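Local coordinates for protein Avidin/streptavidin (Shewanella denitrificans, PDB 3SZJ) that binds biotin inside an avidin-type beta-barrel, here as a pair of subunits, and is probably a high-affinity biotin-binding protein like its avidin and streptavidin relatives, at residues S76-S81 against T95-V100; N47-V52 against W67-E72. All coordinates share one frame; numbering follows the deposited sequence.

Contact 1. Residues S76-S81 against T95-V100; sequences SITSWS and TLWQLV. With BTN (biotin), chain C.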
ATOM      1  N   SER A  76      -4.522  10.254   8.249  1.00  8.05           N
ATOM      2  CA  SER A  76      -3.670   9.071   8.198  0.50  8.26           C
ATOM      3  C   SER A  76      -3.986   8.203   6.997  1.00  7.30           C
ATOM      4  O   SER A  76      -5.000   8.400   6.333  1.00  7.26           O
ATOM      5  CB  SER A  76      -3.852   8.243   9.474  0.50  8.75           C
ATOM      6  OG  SER A  76      -3.676   9.041  10.628  0.50 12.44           O
ATOM      7  N   ILE A  77      -3.087   7.242   6.741  1.00  6.30           N
ATOM      8  CA  ILE A  77      -3.209   6.269   5.644  1.00  6.37           C
ATOM      9  C   ILE A  77      -2.805   4.883   6.162  1.00  5.78           C
ATOM     10  O   ILE A  77      -1.758   4.743   6.799  1.00  5.63           O
ATOM     11  CB  ILE A  77      -2.268   6.623   4.461  1.00  6.03           C
ATOM     12  CG1 ILE A  77      -2.546   8.013   3.891  1.00  6.73           C
ATOM     13  CG2 ILE A  77      -2.377   5.581   3.338  1.00  8.07           C
ATOM     14  CD1 ILE A  77      -1.418   8.544   3.027  1.00  6.48           C
ATOM     15  N   THR A  78      -3.643   3.861   5.932  1.00  4.70           N
ATOM     16  CA  THR A  78      -3.245   2.470   6.243  1.00  5.11           C
ATOM     17  C   THR A  78      -2.943   1.705   4.961  1.00  5.56           C
ATOM     18  O   THR A  78      -3.628   1.883   3.954  1.00  6.38           O
ATOM     19  CB  THR A  78      -4.337   1.745   7.043  1.00  5.70           C
ATOM     20  OG1 THR A  78      -4.572   2.509   8.225  1.00  7.42           O
ATOM     21  CG2 THR A  78      -3.866   0.330   7.460  1.00  6.41           C
ATOM     22  N   SER A  79      -1.887   0.890   5.021  1.00  6.10           N
ATOM     23  CA  SER A  79      -1.498  -0.006   3.942  0.50  7.01           C
ATOM     24  C   SER A  79      -1.497  -1.438   4.467  1.00  6.04           C
ATOM     25  O   SER A  79      -0.889  -1.711   5.495  1.00  6.76           O
ATOM     26  CB  SER A  79      -0.089   0.367   3.475  0.50  8.02           C
ATOM     27  OG  SER A  79       0.410  -0.518   2.495  0.50 11.60           O
ATOM     28  N   TRP A  80      -2.163  -2.336   3.747  1.00  5.45           N
ATOM     29  CA  TRP A  80      -2.137  -3.762   4.053  1.00  4.92           C
ATOM     30  C   TRP A  80      -1.382  -4.511   2.954  1.00  5.30           C
ATOM     31  O   TRP A  80      -1.546  -4.215   1.750  1.00  6.07           O
ATOM     32  CB  TRP A  80      -3.556  -4.329   4.078  1.00  5.29           C
ATOM     33  CG  TRP A  80      -4.486  -3.930   5.226  1.00  6.03           C
ATOM     34  CD1 TRP A  80      -4.786  -4.678   6.345  1.00  6.80           C
ATOM     35  CD2 TRP A  80      -5.272  -2.720   5.328  1.00  5.77           C
ATOM     36  NE1 TRP A  80      -5.716  -4.003   7.137  1.00  7.14           N
ATOM     37  CE2 TRP A  80      -6.028  -2.808   6.529  1.00  5.21           C
ATOM     38  CE3 TRP A  80      -5.431  -1.583   4.498  1.00  7.44           C
ATOM     39  CZ2 TRP A  80      -6.931  -1.801   6.912  1.00  5.98           C
ATOM     40  CZ3 TRP A  80      -6.310  -0.573   4.896  1.00  6.92           C
ATOM     41  CH2 TRP A  80      -7.054  -0.692   6.081  1.00  6.44           C
ATOM     42  N   SER A  81      -0.588  -5.507   3.365  1.00  5.28           N
ATOM     43  CA  SER A  81       0.034  -6.458   2.431  1.00  6.60           C
ATOM     44  C   SER A  81      -0.387  -7.842   2.887  1.00  6.53           C
ATOM     45  O   SER A  81      -0.315  -8.135   4.081  1.00  7.17           O
ATOM     46  CB  SER A  81       1.561  -6.372   2.504  1.00  7.35           C
ATOM     47  OG  SER A  81       2.016  -5.071   2.201  1.00  9.84           O
ATOM     48  N   THR A  95      -3.218 -10.666   6.388  1.00  7.59           N
ATOM     49  CA  THR A  95      -2.482  -9.428   6.088  1.00  8.09           C
ATOM     50  C   THR A  95      -1.653  -8.931   7.272  1.00  7.02           C
ATOM     51  O   THR A  95      -1.927  -9.268   8.450  1.00  7.54           O
ATOM     52  CB  THR A  95      -3.440  -8.251   5.727  1.00  8.06           C
ATOM     53  OG1 THR A  95      -4.138  -7.816   6.899  1.00  8.95           O
ATOM     54  CG2 THR A  95      -4.430  -8.617   4.601  1.00  7.02           C
ATOM     55  N   LEU A  96      -0.655  -8.102   6.945  1.00  6.39           N
ATOM     56  CA  LEU A  96       0.037  -7.268   7.932  1.00  6.78           C
ATOM     57  C   LEU A  96      -0.186  -5.836   7.475  1.00  6.54           C
ATOM     58  O   LEU A  96      -0.101  -5.527   6.271  1.00  7.24           O
ATOM     59  CB  LEU A  96       1.525  -7.570   7.959  1.00  8.28           C
ATOM     60  CG  LEU A  96       1.870  -9.000   8.391  1.00  8.48           C
ATOM     61  CD1 LEU A  96       3.371  -9.163   8.318  1.00 11.08           C
ATOM     62  CD2 LEU A  96       1.361  -9.279   9.828  1.00 10.44           C
ATOM     63  N   TRP A  97      -0.464  -4.945   8.422  1.00  6.20           N
ATOM     64  CA  TRP A  97      -0.725  -3.535   8.060  1.00  6.32           C
ATOM     65  C   TRP A  97       0.209  -2.531   8.727  1.00  5.61           C
ATOM     66  O   TRP A  97       0.811  -2.815   9.776  1.00  6.34           O
ATOM     67  CB  TRP A  97      -2.173  -3.117   8.319  1.00  6.29           C
ATOM     68  CG  TRP A  97      -2.709  -3.338   9.722  1.00  6.14           C
ATOM     69  CD1 TRP A  97      -3.436  -4.405  10.161  1.00  6.78           C
ATOM     70  CD2 TRP A  97      -2.561  -2.455  10.846  1.00  6.44           C
ATOM     71  NE1 TRP A  97      -3.724  -4.256  11.506  1.00  8.34           N
ATOM     72  CE2 TRP A  97      -3.212  -3.062  11.948  1.00  6.64           C
ATOM     73  CE3 TRP A  97      -1.946  -1.199  11.019  1.00  6.67           C
ATOM     74  CZ2 TRP A  97      -3.272  -2.453  13.220  1.00  7.90           C
ATOM     75  CZ3 TRP A  97      -1.986  -0.607  12.266  1.00  6.82           C
ATOM     76  CH2 TRP A  97      -2.647  -1.238  13.364  1.00  7.48           C
ATOM     77  N   GLN A  98       0.279  -1.336   8.120  1.00  6.19           N
ATOM     78  CA  GLN A  98       1.060  -0.212   8.606  1.00  6.96           C
ATOM     79  C   GLN A  98       0.180   1.026   8.495  1.00  6.15           C
ATOM     80  O   GLN A  98      -0.463   1.230   7.466  1.00  7.55           O
ATOM     81  CB  GLN A  98       2.322  -0.025   7.743  1.00  7.07           C
ATOM     82  CG  GLN A  98       3.253  -1.218   7.780  1.00  8.36           C
ATOM     83  CD  GLN A  98       4.604  -0.955   7.107  1.00  7.73           C
ATOM     84  OE1 GLN A  98       4.680  -0.331   6.046  1.00 13.82           O
ATOM     85  NE2 GLN A  98       5.649  -1.509   7.684  1.00 11.72           N
ATOM     86  N   LEU A  99       0.194   1.875   9.528  1.00  6.96           N
ATOM     87  CA  LEU A  99      -0.616   3.091   9.558  0.50  7.69           C
ATOM     88  C   LEU A  99       0.328   4.269   9.790  1.00  7.19           C
ATOM     89  O   LEU A  99       1.038   4.293  10.790  1.00  7.82           O
ATOM     90  CB  LEU A  99      -1.666   2.970  10.681  0.50  7.46           C
ATOM     91  CG  LEU A  99      -2.594   4.092  11.174  0.50  8.71           C
ATOM     92  CD1 LEU A  99      -3.328   4.826  10.078  0.50 11.05           C
ATOM     93  CD2 LEU A  99      -3.614   3.510  12.154  0.50  9.56           C
ATOM     94  N   VAL A 100       0.341   5.214   8.850  1.00  6.88           N
ATOM     95  CA  VAL A 100       1.203   6.395   8.948  1.00  7.26           C
ATOM     96  C   VAL A 100       0.347   7.666   9.068  1.00  7.84           C
ATOM     97  O   VAL A 100      -0.666   7.802   8.384  1.00  8.10           O
ATOM     98  CB  VAL A 100       2.208   6.516   7.749  1.00  7.87           C
ATOM     99  CG1 VAL A 100       1.485   6.605   6.388  1.00  8.84           C
ATOM    100  CG2 VAL A 100       3.213   7.687   7.985  1.00  8.52           C
TER
HETATM  101  C11 BTN C 600      -7.161   6.054  12.298  0.70 10.19           C
HETATM  102  O11 BTN C 600      -7.465   5.736  13.467  0.70 13.54           O
HETATM  103  O12 BTN C 600      -6.095   6.659  12.084  0.70  9.41           O
HETATM  104  C10 BTN C 600      -8.065   5.711  11.146  0.70  7.42           C
HETATM  105  C9  BTN C 600      -8.671   4.304  11.294  0.70  7.25           C
HETATM  106  C8  BTN C 600      -7.623   3.200  11.282  0.70  5.48           C
HETATM  107  C7  BTN C 600      -8.217   1.795  11.422  0.70  5.59           C
HETATM  108  C2  BTN C 600      -7.128   0.707  11.402  0.70  7.20           C
HETATM  109  S1  BTN C 600      -6.567   0.335   9.861  0.70  8.51           S
HETATM  110  C6  BTN C 600      -5.730  -1.126  10.526  0.70  7.67           C
HETATM  111  C5  BTN C 600      -6.658  -1.755  11.526  0.70  7.19           C
HETATM  112  N1  BTN C 600      -7.602  -2.667  10.927  0.70  7.32           N
HETATM  113  C3  BTN C 600      -8.840  -2.178  11.042  0.70  6.93           C
HETATM  114  O3  BTN C 600      -9.963  -2.753  10.464  0.70  6.46           O
HETATM  115  N2  BTN C 600      -8.905  -1.054  11.762  0.70  6.36           N
HETATM  116  C4  BTN C 600      -7.540  -0.616  12.044  0.70  5.73           C
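Ser-79 N gives the shortest backbone bond here, 2.8 Å to Gln-98 O, while Gln-98 N returns a bond to Ser-79 O. The same reciprocal pairing joins Ile-77 to Val-100 and Ser-81 to Leu-96, so three hydrogen-bonded pairs of an antiparallel sheet enclose two non-hydrogen-bonded ones, Thr-78 with Leu-99 and Trp-80 with Trp-97. How a regular hairpin builds a binding surface is clear from these last two, whose side chains share the biotin-facing side. The CB of Trp-97 lies over one face of the Trp-80 indole, a CH-pi contact 3.8 Å from the five-membered-ring centroid. With CG placed between backbone N and carbonyl carbon (chi1 55°), Trp-97 swings its ring away from the neighbouring strand and lays a face under biotin, whose C6 is 3.5 Å from CD2. The two indoles meet obliquely, their five-membered rings inclined at 57°, and Trp-80 brings CZ2 to within 3.7 Å of the biotin sulfur S1. Thr-78 OG1 comes to 3.4 Å from that sulfur, and its own hydrogen bond is with Trp-67 NE1. At the other end of the indole, Thr-95 OG1 sits in plane at the edge of Trp-80, 3.3 Å from CD1; it bonds to Asp-115 O, whereas Trp-80 NE1 bonds to Asp-115 OD2, a carboxylate oxygen that also holds biotin. Ile-77, Ser-79, Ser-81, Leu-96, Gln-98 and Val-100 project from the reverse side of the sheet, where Ser-81 OG bonds, in one conformer, to Ser-79 OG of the second subunit. In the eight-stranded barrel, strand 60-68 flanks 73-86 and strand 111-119 flanks 91-101.

Contact 2. Residues N47-V52 against W67-E72; sequences NSPYPV and WLNSVE. With BTN (biotin), chain C.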
ATOM      1  N   ASN A  47     -17.371   3.309  10.971  1.00 10.13           N
ATOM      2  CA  ASN A  47     -18.760   3.289  10.474  1.00 11.09           C
ATOM      3  C   ASN A  47     -19.083   4.234   9.331  1.00 11.33           C
ATOM      4  O   ASN A  47     -20.236   4.659   9.181  1.00 12.79           O
ATOM      5  CB  ASN A  47     -19.778   3.561  11.599  1.00 12.22           C
ATOM      6  CG  ASN A  47     -19.538   2.737  12.833  1.00 14.35           C
ATOM      7  OD1 ASN A  47     -19.461   1.518  12.784  1.00 18.54           O
ATOM      8  ND2 ASN A  47     -19.439   3.411  13.964  1.00 19.75           N
ATOM      9  N   SER A  48     -18.084   4.570   8.522  1.00  9.99           N
ATOM     10  CA  SER A  48     -18.329   5.303   7.270  1.00  9.84           C
ATOM     11  C   SER A  48     -17.321   4.800   6.220  1.00  9.68           C
ATOM     12  O   SER A  48     -16.239   4.321   6.577  1.00  9.20           O
ATOM     13  CB  SER A  48     -18.252   6.832   7.443  1.00 10.93           C
ATOM     14  OG  SER A  48     -16.938   7.259   7.772  1.00 10.98           O
ATOM     15  N   PRO A  49     -17.678   4.872   4.934  1.00 10.39           N
ATOM     16  CA  PRO A  49     -16.786   4.304   3.904  1.00  9.49           C
ATOM     17  C   PRO A  49     -15.633   5.221   3.502  1.00  9.26           C
ATOM     18  O   PRO A  49     -15.830   6.432   3.274  1.00  9.00           O
ATOM     19  CB  PRO A  49     -17.725   4.092   2.705  1.00 10.66           C
ATOM     20  CG  PRO A  49     -18.824   5.071   2.901  1.00 12.79           C
ATOM     21  CD  PRO A  49     -18.936   5.393   4.354  1.00 11.43           C
ATOM     22  N   TYR A  50     -14.446   4.616   3.421  1.00  7.78           N
ATOM     23  CA  TYR A  50     -13.228   5.276   2.970  1.00  7.83           C
ATOM     24  C   TYR A  50     -12.693   4.611   1.698  1.00  7.37           C
ATOM     25  O   TYR A  50     -12.883   3.402   1.469  1.00  7.71           O
ATOM     26  CB  TYR A  50     -12.177   5.219   4.092  1.00  6.94           C
ATOM     27  CG  TYR A  50     -12.579   6.111   5.253  1.00  7.24           C
ATOM     28  CD1 TYR A  50     -13.371   5.632   6.305  1.00  6.92           C
ATOM     29  CD2 TYR A  50     -12.209   7.447   5.273  1.00  6.97           C
ATOM     30  CE1 TYR A  50     -13.763   6.480   7.369  1.00  7.36           C
ATOM     31  CE2 TYR A  50     -12.615   8.307   6.313  1.00  7.43           C
ATOM     32  CZ  TYR A  50     -13.396   7.817   7.347  1.00  7.61           C
ATOM     33  OH  TYR A  50     -13.792   8.645   8.378  1.00  8.69           O
ATOM     34  N   PRO A  51     -12.033   5.404   0.843  1.00  7.21           N
ATOM     35  CA  PRO A  51     -11.617   4.891  -0.479  1.00  7.20           C
ATOM     36  C   PRO A  51     -10.362   4.030  -0.405  1.00  6.78           C
ATOM     37  O   PRO A  51      -9.492   4.304   0.434  1.00  7.33           O
ATOM     38  CB  PRO A  51     -11.337   6.180  -1.278  1.00  7.48           C
ATOM     39  CG  PRO A  51     -10.813   7.130  -0.201  1.00  7.61           C
ATOM     40  CD  PRO A  51     -11.686   6.832   1.025  1.00  7.71           C
ATOM     41  N   VAL A  52     -10.294   3.011  -1.278  1.00  6.31           N
ATOM     42  CA  VAL A  52      -9.209   2.030  -1.313  1.00  6.30           C
ATOM     43  C   VAL A  52      -8.614   1.918  -2.714  1.00  6.57           C
ATOM     44  O   VAL A  52      -9.353   1.917  -3.690  1.00  6.89           O
ATOM     45  CB  VAL A  52      -9.743   0.640  -0.909  1.00  6.27           C
ATOM     46  CG1 VAL A  52      -8.623  -0.429  -0.913  1.00  7.48           C
ATOM     47  CG2 VAL A  52     -10.348   0.706   0.481  1.00  7.25           C
ATOM     48  N   TRP A  67      -7.680   7.923   5.112  1.00  7.05           N
ATOM     49  CA  TRP A  67      -8.747   8.137   6.102  1.00  6.57           C
ATOM     50  C   TRP A  67      -9.293   9.578   6.045  1.00  6.77           C
ATOM     51  O   TRP A  67      -9.220  10.351   7.015  1.00  7.62           O
ATOM     52  CB  TRP A  67      -8.251   7.753   7.511  1.00  6.73           C
ATOM     53  CG  TRP A  67      -7.848   6.295   7.604  1.00  6.40           C
ATOM     54  CD1 TRP A  67      -6.556   5.785   7.678  1.00  7.35           C
ATOM     55  CD2 TRP A  67      -8.727   5.156   7.641  1.00  5.63           C
ATOM     56  NE1 TRP A  67      -6.597   4.416   7.722  1.00  7.21           N
ATOM     57  CE2 TRP A  67      -7.907   4.001   7.727  1.00  6.05           C
ATOM     58  CE3 TRP A  67     -10.119   4.997   7.627  1.00  6.70           C
ATOM     59  CZ2 TRP A  67      -8.437   2.706   7.778  1.00  6.55           C
ATOM     60  CZ3 TRP A  67     -10.642   3.715   7.672  1.00  7.18           C
ATOM     61  CH2 TRP A  67      -9.804   2.588   7.748  1.00  7.27           C
ATOM     62  N   LEU A  68      -9.825   9.932   4.878  1.00  7.09           N
ATOM     63  CA  LEU A  68     -10.571  11.175   4.702  1.00  8.42           C
ATOM     64  C   LEU A  68     -11.822  10.928   3.878  1.00  8.55           C
ATOM     65  O   LEU A  68     -11.752  10.362   2.783  1.00  9.41           O
ATOM     66  CB  LEU A  68      -9.709  12.196   3.956  1.00  8.52           C
ATOM     67  CG  LEU A  68     -10.414  13.497   3.524  1.00 10.29           C
ATOM     68  CD1 LEU A  68     -10.882  14.243   4.745  1.00 11.95           C
ATOM     69  CD2 LEU A  68      -9.543  14.396   2.635  1.00 12.02           C
ATOM     70  N   ASN A  69     -12.968  11.351   4.419  1.00  8.76           N
ATOM     71  CA  ASN A  69     -14.191  11.392   3.625  1.00  9.15           C
ATOM     72  C   ASN A  69     -14.994  12.595   4.092  1.00 10.65           C
ATOM     73  O   ASN A  69     -14.482  13.362   4.878  1.00 10.75           O
ATOM     74  CB  ASN A  69     -14.972  10.066   3.709  1.00  9.02           C
ATOM     75  CG  ASN A  69     -15.507   9.769   5.101  1.00  7.73           C
ATOM     76  OD1 ASN A  69     -15.530  10.636   5.983  1.00 10.16           O
ATOM     77  ND2 ASN A  69     -15.940   8.523   5.307  1.00  9.04           N
ATOM     78  N   SER A  70     -16.236  12.756   3.642  1.00 11.52           N
ATOM     79  CA  SER A  70     -17.010  13.950   4.029  1.00 13.17           C
ATOM     80  C   SER A  70     -17.575  13.853   5.442  1.00 12.82           C
ATOM     81  O   SER A  70     -18.163  14.829   5.952  1.00 15.14           O
ATOM     82  CB  SER A  70     -18.140  14.213   3.029  1.00 13.78           C
ATOM     83  OG  SER A  70     -19.061  13.154   3.042  1.00 16.79           O
ATOM     84  N   VAL A  71     -17.389  12.712   6.100  1.00 12.67           N
ATOM     85  CA  VAL A  71     -17.911  12.551   7.466  1.00 13.13           C
ATOM     86  C   VAL A  71     -16.849  12.770   8.559  1.00 11.60           C
ATOM     87  O   VAL A  71     -17.112  13.439   9.574  1.00 11.52           O
ATOM     88  CB  VAL A  71     -18.812  11.256   7.688  1.00 14.86           C
ATOM     89  CG1 VAL A  71     -19.028  10.397   6.444  1.00 16.59           C
ATOM     90  CG2 VAL A  71     -18.476  10.472   8.962  1.00 15.88           C
ATOM     91  N   GLU A  72     -15.637  12.243   8.343  1.00 11.04           N
ATOM     92  CA  GLU A  72     -14.614  12.292   9.389  1.00 10.07           C
ATOM     93  C   GLU A  72     -13.237  12.119   8.784  1.00  9.96           C
ATOM     94  O   GLU A  72     -13.057  11.320   7.841  1.00  9.34           O
ATOM     95  CB  GLU A  72     -14.880  11.188  10.437  1.00 10.86           C
ATOM     96  CG  GLU A  72     -13.983  11.205  11.665  1.00  9.91           C
ATOM     97  CD  GLU A  72     -14.339  10.098  12.672  1.00 10.78           C
ATOM     98  OE1 GLU A  72     -15.348   9.371  12.471  1.00 12.27           O
ATOM     99  OE2 GLU A  72     -13.593   9.985  13.663  1.00 13.38           O
TER
HETATM  100  C11 BTN C 600      -7.161   6.054  12.298  0.70 10.19           C
HETATM  101  O11 BTN C 600      -7.465   5.736  13.467  0.70 13.54           O
HETATM  102  O12 BTN C 600      -6.095   6.659  12.084  0.70  9.41           O
HETATM  103  C10 BTN C 600      -8.065   5.711  11.146  0.70  7.42           C
HETATM  104  C9  BTN C 600      -8.671   4.304  11.294  0.70  7.25           C
HETATM  105  C8  BTN C 600      -7.623   3.200  11.282  0.70  5.48           C
HETATM  106  C7  BTN C 600      -8.217   1.795  11.422  0.70  5.59           C
HETATM  107  C2  BTN C 600      -7.128   0.707  11.402  0.70  7.20           C
HETATM  108  S1  BTN C 600      -6.567   0.335   9.861  0.70  8.51           S
HETATM  109  C6  BTN C 600      -5.730  -1.126  10.526  0.70  7.67           C
HETATM  110  C5  BTN C 600      -6.658  -1.755  11.526  0.70  7.19           C
HETATM  111  N1  BTN C 600      -7.602  -2.667  10.927  0.70  7.32           N
HETATM  112  C3  BTN C 600      -8.840  -2.178  11.042  0.70  6.93           C
HETATM  113  O3  BTN C 600      -9.963  -2.753  10.464  0.70  6.46           O
HETATM  114  N2  BTN C 600      -8.905  -1.054  11.762  0.70  6.36           N
HETATM  115  C4  BTN C 600      -7.540  -0.616  12.044  0.70  5.73           C
HETATM  116  O   HOH W   1     -16.797   7.927  10.480  1.00 14.46           O
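Tyr-50 reaches across with its CB 4.1 Å from Trp-67 CE3 and its CG anti to the carbonyl carbon (chi1 -70°), which sets the ring between Trp-67 and Asn-69. CG and CD1 lie over that indole edge, CD1 3.6 Å from CE3, in a T-shaped pair with planes at 61°. CD2 turns the ring edge to Leu-68 N. On the opposite face the Asn-69 amide stacks, its plane 14° from the ring's: ND2 is 3.3 Å from CZ and also near CE1, while CE2 nears Asn-69 CG and Glu-72 O. This sandwich bridges the open end of the hairpin of strands 49-57 and 60-68 at one mouth of the avidin barrel, where Trp-67 spreads a face against the biotin chain, CG 3.6 Å from C10. Farther out, Tyr-50 OH donates to Glu-72 O at 2.8 Å, from above the carbonyl plane. The amide is fixed at both ends: ND2 gives bonds in its own amide plane to Ser-48 OG and Pro-49 O, each 2.9 Å, while OD1 accepts from Val-71 N, an Asx turn, and Glu-72 N, the wider Asx motif. Ser-48 OG donates to a water, which donates to Glu-72 OE1; OE2 accepts from Cys-45 N.

Strands 60-68 and 73-86, consecutive in the chain and neighbours in the barrel, join the two contacts, whose centres lie about 15 Å apart. Trp-67 of contact 2 makes the connection: its N is 3.0 Å from Ser-76 O of contact 1, its NE1 is 2.8 Å from Thr-78 OG1, both probable hydrogen bonds, and its CZ2 packs 4.0 Å from Trp-80 CH2. Both contacts line the biotin site, contact 1 chiefly at the sulfur-containing ring and contact 2 chiefly along the aliphatic chain. Tyr-50 is second shell, packed on the indole that meets biotin, with Asn-69 one layer farther out.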